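Local coordinates for protein diphosphomevalonate decarboxylase, putative (Trypanosoma brucei, PDB 2HKE) that probably catalyses the ATP-dependent decarboxylation of (R)-5-diphosphomevalonate to isopentenyl diphosphate in the mevalonate pathway, at residues A[108-113]-A[356-361]; A[309-314]-A[323-328]. The protein carries 1 engineered substitution. All blocks are in the same frame, centred on the assembly; numbering follows the deposited sequence.

Contact 1 of 2, residues A[108-113]-A[356-361]; sequences TAAGMA and FEMLLQ
Two methyl-to-methyl contacts, Ala110 with Met358 and Met112 with Leu360, join the loop 108-113 to strand 358-363. In the first, the single methyl of Ala110, CB, is reached by the terminal methyl of a long neighbour, Met358 CE, at 3.9 Å. Met358 runs extended through chi2 and bends at chi3 (68°), which carries CE across to the loop. In the second, Met112 is folded at both chi2 and chi3, and its CE meets Leu360 CD2 at 3.9 Å; the two side chains approach at a slant rather than in line. Met358 and Leu360, two residues apart, thus offer the same strand face to the loop.

A polar tie lies beside these apolar pairs: Ala110 O accepts a hydrogen bond from Asn297 ND2. The loop sequence after Pro107 resembles the glycine- and serine-rich phosphate-binding motif of GHMP kinases, consistent with a similar role here.

The loop leads from strand 97-104 towards helix 114-130 in the N-terminal domain. Strand 358-363 lies between strands 183-189 and 325-327 of the C-terminal sheet, and Val189 of strand 183-189 touches both Ala110 and Met358. The contact is a buried junction between the N- and C-terminal domains.

Contact 2 of 2, residues A[309-314]-A[323-328]; sequences EAVAML and EKFFFG
Val311 holds CG1 anti to its backbone N (chi1 173°) and CG2 anti to its carbonyl carbon, an arrangement that sends CG1 to the Phe325 ring and CG2 to that of Phe327. On the strand, Phe325 places CG anti to its carbonyl carbon (chi1 -81°), and Phe327 has a closely similar first torsion (-89°). As alternate residues of the strand, Phe325 and Phe327 both face the helix, and their similar first torsions carry the rings towards it, while Phe326 between them turns to the other face.

The closer meeting is that of Val311 CG1 with the Phe325 ring, where CE2 lies 3.9 Å from the methyl. The neighbouring ring carbon, Phe325 CZ, is 4.1 Å from the same CG1, so the methyl sits against the far end of the ring, approaching it obliquely. Val311 and Phe325 point at each other from opposite directions, spanning 10.5 Å between their CA atoms. The second branch has a looser contact: Val311 CG2 stands at the edge of the Phe327 ring, near its plane, 4.5 Å from CZ. One valine thereby packs against two aromatic side chains through purely apolar contacts.

Further apolar groups join the cluster. Helix 330-338 supplies Val336, which touches Val311 and Phe327, and Leu333, which touches both phenylalanines; Leu359 of strand 358-363 packs against Val311 and Phe325. Helix 307-317, which follows strand 298-303, therefore lies over one face of the C-terminal sheet beside helix 330-338, with strand 325-327, an edge strand of the sheet within this chain, beneath them.

In the fold
Contacts 1 and 2 are both buried and wholly apolar across their segments, and they meet at neighbouring parallel strands of one sheet, 358-363 and 325-327. The backbone bond from Phe326 N to Leu359 O (2.8 Å) joins these strands, and Lys324 NZ probably also bonds Glu357 O at 2.7 Å. Contact 1 sets methionine methyls against alanine and leucine methyls to join a loop of the N-terminal domain to one face of the sheet; contact 2 uses aromatic rings to hold a helix on the other face, within the C-terminal domain. Contact 1 lies deeper, its centre about 13 Å from the chain's centre, against about 20 Å for that of contact 2.

Contact 1 of 2, residues A[108-113]-A[356-361]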
ATOM      1  N   THR A 108      10.713  -0.661 -12.210  1.00 39.73           N
ATOM      2  CA  THR A 108       9.665  -0.604 -13.209  1.00 40.24           C
ATOM      3  C   THR A 108       9.167  -2.045 -13.455  1.00 41.32           C
ATOM      4  O   THR A 108       9.943  -3.039 -13.364  1.00 42.98           O
ATOM      5  CB  THR A 108      10.199   0.068 -14.508  1.00 41.08           C
ATOM      6  OG1 THR A 108       9.110   0.422 -15.367  1.00 41.15           O
ATOM      7  CG2 THR A 108      11.137  -0.864 -15.216  1.00 40.80           C
ATOM      8  N   ALA A 109       7.877  -2.171 -13.732  1.00 41.41           N
ATOM      9  CA  ALA A 109       7.267  -3.474 -14.027  1.00 40.80           C
ATOM     10  C   ALA A 109       6.966  -4.322 -12.784  1.00 40.65           C
ATOM     11  O   ALA A 109       6.377  -5.385 -12.921  1.00 40.76           O
ATOM     12  CB  ALA A 109       8.119  -4.270 -14.999  1.00 41.53           C
ATOM     13  N   ALA A 110       7.353  -3.863 -11.594  1.00 39.54           N
ATOM     14  CA  ALA A 110       7.169  -4.648 -10.394  1.00 38.87           C
ATOM     15  C   ALA A 110       5.710  -4.543  -9.872  1.00 38.66           C
ATOM     16  O   ALA A 110       5.240  -5.388  -9.083  1.00 37.45           O
ATOM     17  CB  ALA A 110       8.186  -4.220  -9.341  1.00 38.04           C
ATOM     18  N   GLY A 111       4.976  -3.533 -10.338  1.00 38.39           N
ATOM     19  CA  GLY A 111       3.557  -3.391  -9.986  1.00 38.36           C
ATOM     20  C   GLY A 111       3.333  -3.001  -8.534  1.00 38.25           C
ATOM     21  O   GLY A 111       2.290  -3.325  -7.973  1.00 37.99           O
ATOM     22  N   MET A 112       4.309  -2.306  -7.923  1.00 38.34           N
ATOM     23  CA  MET A 112       4.153  -1.804  -6.559  1.00 38.26           C
ATOM     24  C   MET A 112       3.113  -0.690  -6.557  1.00 39.07           C
ATOM     25  O   MET A 112       2.955   0.036  -7.561  1.00 39.68           O
ATOM     26  CB  MET A 112       5.476  -1.278  -6.011  1.00 38.46           C
ATOM     27  CG  MET A 112       6.642  -2.265  -6.065  1.00 38.27           C
ATOM     28  SD  MET A 112       6.212  -3.825  -5.374  1.00 42.99           S
ATOM     29  CE  MET A 112       6.366  -3.457  -3.600  1.00 41.20           C
ATOM     30  N   ALA A 113       2.444  -0.514  -5.420  1.00 38.45           N
ATOM     31  CA  ALA A 113       1.300   0.398  -5.311  1.00 38.27           C
ATOM     32  C   ALA A 113       1.808   1.812  -5.136  1.00 37.88           C
ATOM     33  O   ALA A 113       1.528   2.469  -4.113  1.00 36.18           O
ATOM     34  CB  ALA A 113       0.417   0.006  -4.121  1.00 38.87           C
ATOM     35  N   PHE A 356      11.689 -15.062  -7.869  1.00 23.00           N
ATOM     36  CA  PHE A 356      10.897 -13.829  -7.787  1.00 22.56           C
ATOM     37  C   PHE A 356      11.539 -12.772  -8.671  1.00 23.12           C
ATOM     38  O   PHE A 356      12.764 -12.811  -8.952  1.00 25.30           O
ATOM     39  CB  PHE A 356      10.836 -13.291  -6.352  1.00 21.68           C
ATOM     40  CG  PHE A 356      10.295 -14.268  -5.341  1.00 20.94           C
ATOM     41  CD1 PHE A 356       9.141 -15.012  -5.592  1.00 21.59           C
ATOM     42  CD2 PHE A 356      10.901 -14.379  -4.087  1.00 21.29           C
ATOM     43  CE1 PHE A 356       8.639 -15.897  -4.654  1.00 22.16           C
ATOM     44  CE2 PHE A 356      10.381 -15.318  -3.130  1.00 23.01           C
ATOM     45  CZ  PHE A 356       9.244 -16.024  -3.425  1.00 22.79           C
ATOM     46  N   GLU A 357      10.747 -11.787  -9.069  1.00 23.34           N
ATOM     47  CA  GLU A 357      11.300 -10.642  -9.773  1.00 23.52           C
ATOM     48  C   GLU A 357      12.189  -9.873  -8.789  1.00 23.59           C
ATOM     49  O   GLU A 357      13.212  -9.330  -9.158  1.00 24.13           O
ATOM     50  CB  GLU A 357      10.202  -9.767 -10.317  1.00 24.25           C
ATOM     51  CG  GLU A 357       9.274 -10.440 -11.267  1.00 26.53           C
ATOM     52  CD  GLU A 357      10.042 -11.045 -12.447  1.00 34.25           C
ATOM     53  OE1 GLU A 357      10.546 -10.246 -13.280  1.00 37.74           O
ATOM     54  OE2 GLU A 357      10.178 -12.291 -12.488  1.00 38.57           O
ATOM     55  N   MET A 358      11.782  -9.846  -7.523  1.00 22.44           N
ATOM     56  CA  MET A 358      12.576  -9.255  -6.469  1.00 24.18           C
ATOM     57  C   MET A 358      11.922  -9.636  -5.172  1.00 21.92           C
ATOM     58  O   MET A 358      10.776 -10.063  -5.158  1.00 21.12           O
ATOM     59  CB  MET A 358      12.629  -7.728  -6.573  1.00 24.82           C
ATOM     60  CG  MET A 358      11.568  -6.991  -5.822  1.00 30.64           C
ATOM     61  SD  MET A 358      11.878  -5.206  -5.889  1.00 36.41           S
ATOM     62  CE  MET A 358      11.550  -5.163  -7.591  1.00 27.54           C
ATOM     63  N   LEU A 359      12.668  -9.490  -4.100  1.00 21.48           N
ATOM     64  CA  LEU A 359      12.156  -9.715  -2.747  1.00 20.97           C
ATOM     65  C   LEU A 359      12.507  -8.537  -1.870  1.00 21.70           C
ATOM     66  O   LEU A 359      13.690  -8.293  -1.612  1.00 20.64           O
ATOM     67  CB  LEU A 359      12.756 -10.976  -2.138  1.00 20.03           C
ATOM     68  CG  LEU A 359      12.286 -11.337  -0.733  1.00 20.63           C
ATOM     69  CD1 LEU A 359      10.788 -11.643  -0.731  1.00 19.66           C
ATOM     70  CD2 LEU A 359      13.065 -12.525  -0.190  1.00 21.35           C
ATOM     71  N   LEU A 360      11.471  -7.817  -1.438  1.00 20.05           N
ATOM     72  CA  LEU A 360      11.610  -6.588  -0.659  1.00 20.47           C
ATOM     73  C   LEU A 360      11.429  -6.957   0.784  1.00 19.37           C
ATOM     74  O   LEU A 360      10.614  -7.799   1.056  1.00 19.71           O
ATOM     75  CB  LEU A 360      10.496  -5.622  -1.046  1.00 20.10           C
ATOM     76  CG  LEU A 360      10.383  -4.278  -0.359  1.00 22.15           C
ATOM     77  CD1 LEU A 360      11.723  -3.448  -0.440  1.00 27.83           C
ATOM     78  CD2 LEU A 360       9.220  -3.526  -0.954  1.00 25.28           C
ATOM     79  N   GLN A 361      12.220  -6.388   1.686  1.00 19.58           N
ATOM     80  CA  GLN A 361      11.934  -6.499   3.117  1.00 19.37           C
ATOM     81  C   GLN A 361      11.865  -5.124   3.727  1.00 19.99           C
ATOM     82  O   GLN A 361      12.648  -4.260   3.383  1.00 20.15           O
ATOM     83  CB  GLN A 361      12.942  -7.414   3.825  1.00 19.32           C
ATOM     84  CG  GLN A 361      12.867  -7.435   5.376  1.00 18.90           C
ATOM     85  CD  GLN A 361      13.588  -6.281   6.026  1.00 21.92           C
ATOM     86  OE1 GLN A 361      14.577  -5.798   5.498  1.00 24.62           O
ATOM     87  NE2 GLN A 361      13.111  -5.847   7.212  1.00 20.56           N
TER

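Contact 2 of 2, residues A[309-314]-A[323-328]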
ATOM      1  N   GLU A 309      14.415 -18.178   8.411  1.00 20.66           N
ATOM      2  CA  GLU A 309      13.969 -19.511   8.001  1.00 21.60           C
ATOM      3  C   GLU A 309      12.935 -19.389   6.923  1.00 20.92           C
ATOM      4  O   GLU A 309      12.963 -20.157   5.951  1.00 21.88           O
ATOM      5  CB  GLU A 309      13.372 -20.327   9.141  1.00 22.35           C
ATOM      6  CG  GLU A 309      13.119 -21.804   8.774  1.00 22.29           C
ATOM      7  CD  GLU A 309      12.557 -22.601   9.910  1.00 26.67           C
ATOM      8  OE1 GLU A 309      11.312 -22.547  10.120  1.00 30.96           O
ATOM      9  OE2 GLU A 309      13.369 -23.256  10.611  1.00 28.23           O
ATOM     10  N   ALA A 310      11.996 -18.464   7.110  1.00 20.16           N
ATOM     11  CA  ALA A 310      10.930 -18.269   6.119  1.00 20.24           C
ATOM     12  C   ALA A 310      11.504 -17.954   4.731  1.00 19.15           C
ATOM     13  O   ALA A 310      11.083 -18.531   3.730  1.00 18.55           O
ATOM     14  CB  ALA A 310       9.902 -17.171   6.634  1.00 18.47           C
ATOM     15  N   VAL A 311      12.468 -17.046   4.666  1.00 18.48           N
ATOM     16  CA  VAL A 311      13.068 -16.649   3.427  1.00 18.58           C
ATOM     17  C   VAL A 311      13.897 -17.808   2.832  1.00 20.08           C
ATOM     18  O   VAL A 311      13.813 -18.062   1.615  1.00 20.08           O
ATOM     19  CB  VAL A 311      13.875 -15.370   3.571  1.00 18.35           C
ATOM     20  CG1 VAL A 311      14.637 -15.069   2.268  1.00 19.70           C
ATOM     21  CG2 VAL A 311      12.975 -14.210   3.998  1.00 18.58           C
ATOM     22  N   ALA A 312      14.613 -18.547   3.681  1.00 19.98           N
ATOM     23  CA  ALA A 312      15.328 -19.762   3.231  1.00 20.32           C
ATOM     24  C   ALA A 312      14.359 -20.768   2.594  1.00 20.04           C
ATOM     25  O   ALA A 312      14.665 -21.377   1.544  1.00 20.31           O
ATOM     26  CB  ALA A 312      16.084 -20.449   4.404  1.00 20.96           C
ATOM     27  N   MET A 313      13.218 -20.948   3.238  1.00 20.12           N
ATOM     28  CA  MET A 313      12.169 -21.864   2.744  1.00 20.39           C
ATOM     29  C   MET A 313      11.685 -21.388   1.406  1.00 20.52           C
ATOM     30  O   MET A 313      11.596 -22.169   0.453  1.00 20.04           O
ATOM     31  CB  MET A 313      11.036 -21.946   3.771  1.00 20.01           C
ATOM     32  CG  MET A 313       9.884 -22.818   3.375  1.00 21.56           C
ATOM     33  SD  MET A 313       8.648 -21.956   2.367  1.00 21.37           S
ATOM     34  CE  MET A 313       8.032 -20.597   3.431  1.00 20.87           C
ATOM     35  N   LEU A 314      11.376 -20.088   1.278  1.00 19.04           N
ATOM     36  CA  LEU A 314      10.988 -19.545  -0.044  1.00 20.08           C
ATOM     37  C   LEU A 314      11.998 -19.827  -1.160  1.00 20.21           C
ATOM     38  O   LEU A 314      11.600 -20.118  -2.279  1.00 20.78           O
ATOM     39  CB  LEU A 314      10.729 -18.030   0.012  1.00 19.11           C
ATOM     40  CG  LEU A 314       9.559 -17.576   0.906  1.00 20.46           C
ATOM     41  CD1 LEU A 314       9.397 -16.041   0.891  1.00 20.58           C
ATOM     42  CD2 LEU A 314       8.241 -18.304   0.528  1.00 20.34           C
ATOM     43  N   GLU A 323      21.182 -10.541  -5.463  1.00 27.30           N
ATOM     44  CA  GLU A 323      21.144  -9.287  -6.193  1.00 27.92           C
ATOM     45  C   GLU A 323      19.713  -8.719  -6.348  1.00 26.51           C
ATOM     46  O   GLU A 323      19.539  -7.528  -6.590  1.00 27.48           O
ATOM     47  CB  GLU A 323      21.758  -9.499  -7.559  1.00 30.01           C
ATOM     48  CG  GLU A 323      23.297  -9.758  -7.537  1.00 34.99           C
ATOM     49  CD  GLU A 323      23.750 -11.149  -7.030  1.00 42.19           C
ATOM     50  OE1 GLU A 323      22.942 -12.099  -6.901  1.00 40.51           O
ATOM     51  OE2 GLU A 323      24.968 -11.273  -6.734  1.00 48.54           O
ATOM     52  N   LYS A 324      18.705  -9.583  -6.249  1.00 25.22           N
ATOM     53  CA  LYS A 324      17.299  -9.186  -6.406  1.00 24.93           C
ATOM     54  C   LYS A 324      16.566  -9.045  -5.041  1.00 23.61           C
ATOM     55  O   LYS A 324      15.345  -8.855  -5.009  1.00 22.60           O
ATOM     56  CB  LYS A 324      16.546 -10.187  -7.279  1.00 26.53           C
ATOM     57  CG  LYS A 324      16.955 -10.237  -8.769  1.00 29.61           C
ATOM     58  CD  LYS A 324      16.591  -8.944  -9.498  1.00 34.40           C
ATOM     59  CE  LYS A 324      16.281  -9.135 -11.012  1.00 36.63           C
ATOM     60  NZ  LYS A 324      14.788  -9.389 -11.336  1.00 39.46           N
ATOM     61  N   PHE A 325      17.319  -9.172  -3.971  1.00 21.97           N
ATOM     62  CA  PHE A 325      16.845  -8.881  -2.613  1.00 22.47           C
ATOM     63  C   PHE A 325      17.046  -7.403  -2.327  1.00 23.55           C
ATOM     64  O   PHE A 325      18.143  -6.866  -2.536  1.00 24.65           O
ATOM     65  CB  PHE A 325      17.653  -9.641  -1.587  1.00 21.61           C
ATOM     66  CG  PHE A 325      17.271 -11.046  -1.373  1.00 20.87           C
ATOM     67  CD1 PHE A 325      17.008 -11.884  -2.434  1.00 22.56           C
ATOM     68  CD2 PHE A 325      17.261 -11.575  -0.111  1.00 21.09           C
ATOM     69  CE1 PHE A 325      16.735 -13.176  -2.249  1.00 23.75           C
ATOM     70  CE2 PHE A 325      16.959 -12.889   0.096  1.00 22.54           C
ATOM     71  CZ  PHE A 325      16.679 -13.690  -0.987  1.00 23.26           C
ATOM     72  N   PHE A 326      16.017  -6.748  -1.810  1.00 23.01           N
ATOM     73  CA  PHE A 326      16.103  -5.371  -1.414  1.00 22.98           C
ATOM     74  C   PHE A 326      15.660  -5.279   0.047  1.00 22.70           C
ATOM     75  O   PHE A 326      14.478  -5.139   0.329  1.00 23.53           O
ATOM     76  CB  PHE A 326      15.249  -4.526  -2.340  1.00 23.83           C
ATOM     77  CG  PHE A 326      15.796  -4.438  -3.710  1.00 25.90           C
ATOM     78  CD1 PHE A 326      15.443  -5.357  -4.660  1.00 24.54           C
ATOM     79  CD2 PHE A 326      16.737  -3.480  -4.043  1.00 29.16           C
ATOM     80  CE1 PHE A 326      16.009  -5.291  -5.959  1.00 26.73           C
ATOM     81  CE2 PHE A 326      17.303  -3.432  -5.357  1.00 27.78           C
ATOM     82  CZ  PHE A 326      16.936  -4.326  -6.275  1.00 27.69           C
ATOM     83  N   PHE A 327      16.597  -5.439   0.965  1.00 22.56           N
ATOM     84  CA  PHE A 327      16.284  -5.507   2.378  1.00 23.64           C
ATOM     85  C   PHE A 327      16.611  -4.170   3.045  1.00 25.13           C
ATOM     86  O   PHE A 327      17.715  -3.698   2.935  1.00 26.88           O
ATOM     87  CB  PHE A 327      17.080  -6.618   3.064  1.00 22.05           C
ATOM     88  CG  PHE A 327      16.397  -7.992   3.055  1.00 22.44           C
ATOM     89  CD1 PHE A 327      15.804  -8.471   1.908  1.00 21.70           C
ATOM     90  CD2 PHE A 327      16.361  -8.767   4.200  1.00 20.61           C
ATOM     91  CE1 PHE A 327      15.197  -9.712   1.910  1.00 22.46           C
ATOM     92  CE2 PHE A 327      15.790 -10.022   4.193  1.00 20.66           C
ATOM     93  CZ  PHE A 327      15.214 -10.480   3.060  1.00 20.81           C
ATOM     94  N   GLY A 328      15.652  -3.578   3.726  1.00 25.75           N
ATOM     95  CA  GLY A 328      15.917  -2.395   4.560  1.00 27.68           C
ATOM     96  C   GLY A 328      16.898  -2.743   5.683  1.00 28.96           C
ATOM     97  O   GLY A 328      17.678  -1.889   6.123  1.00 30.43           O
TER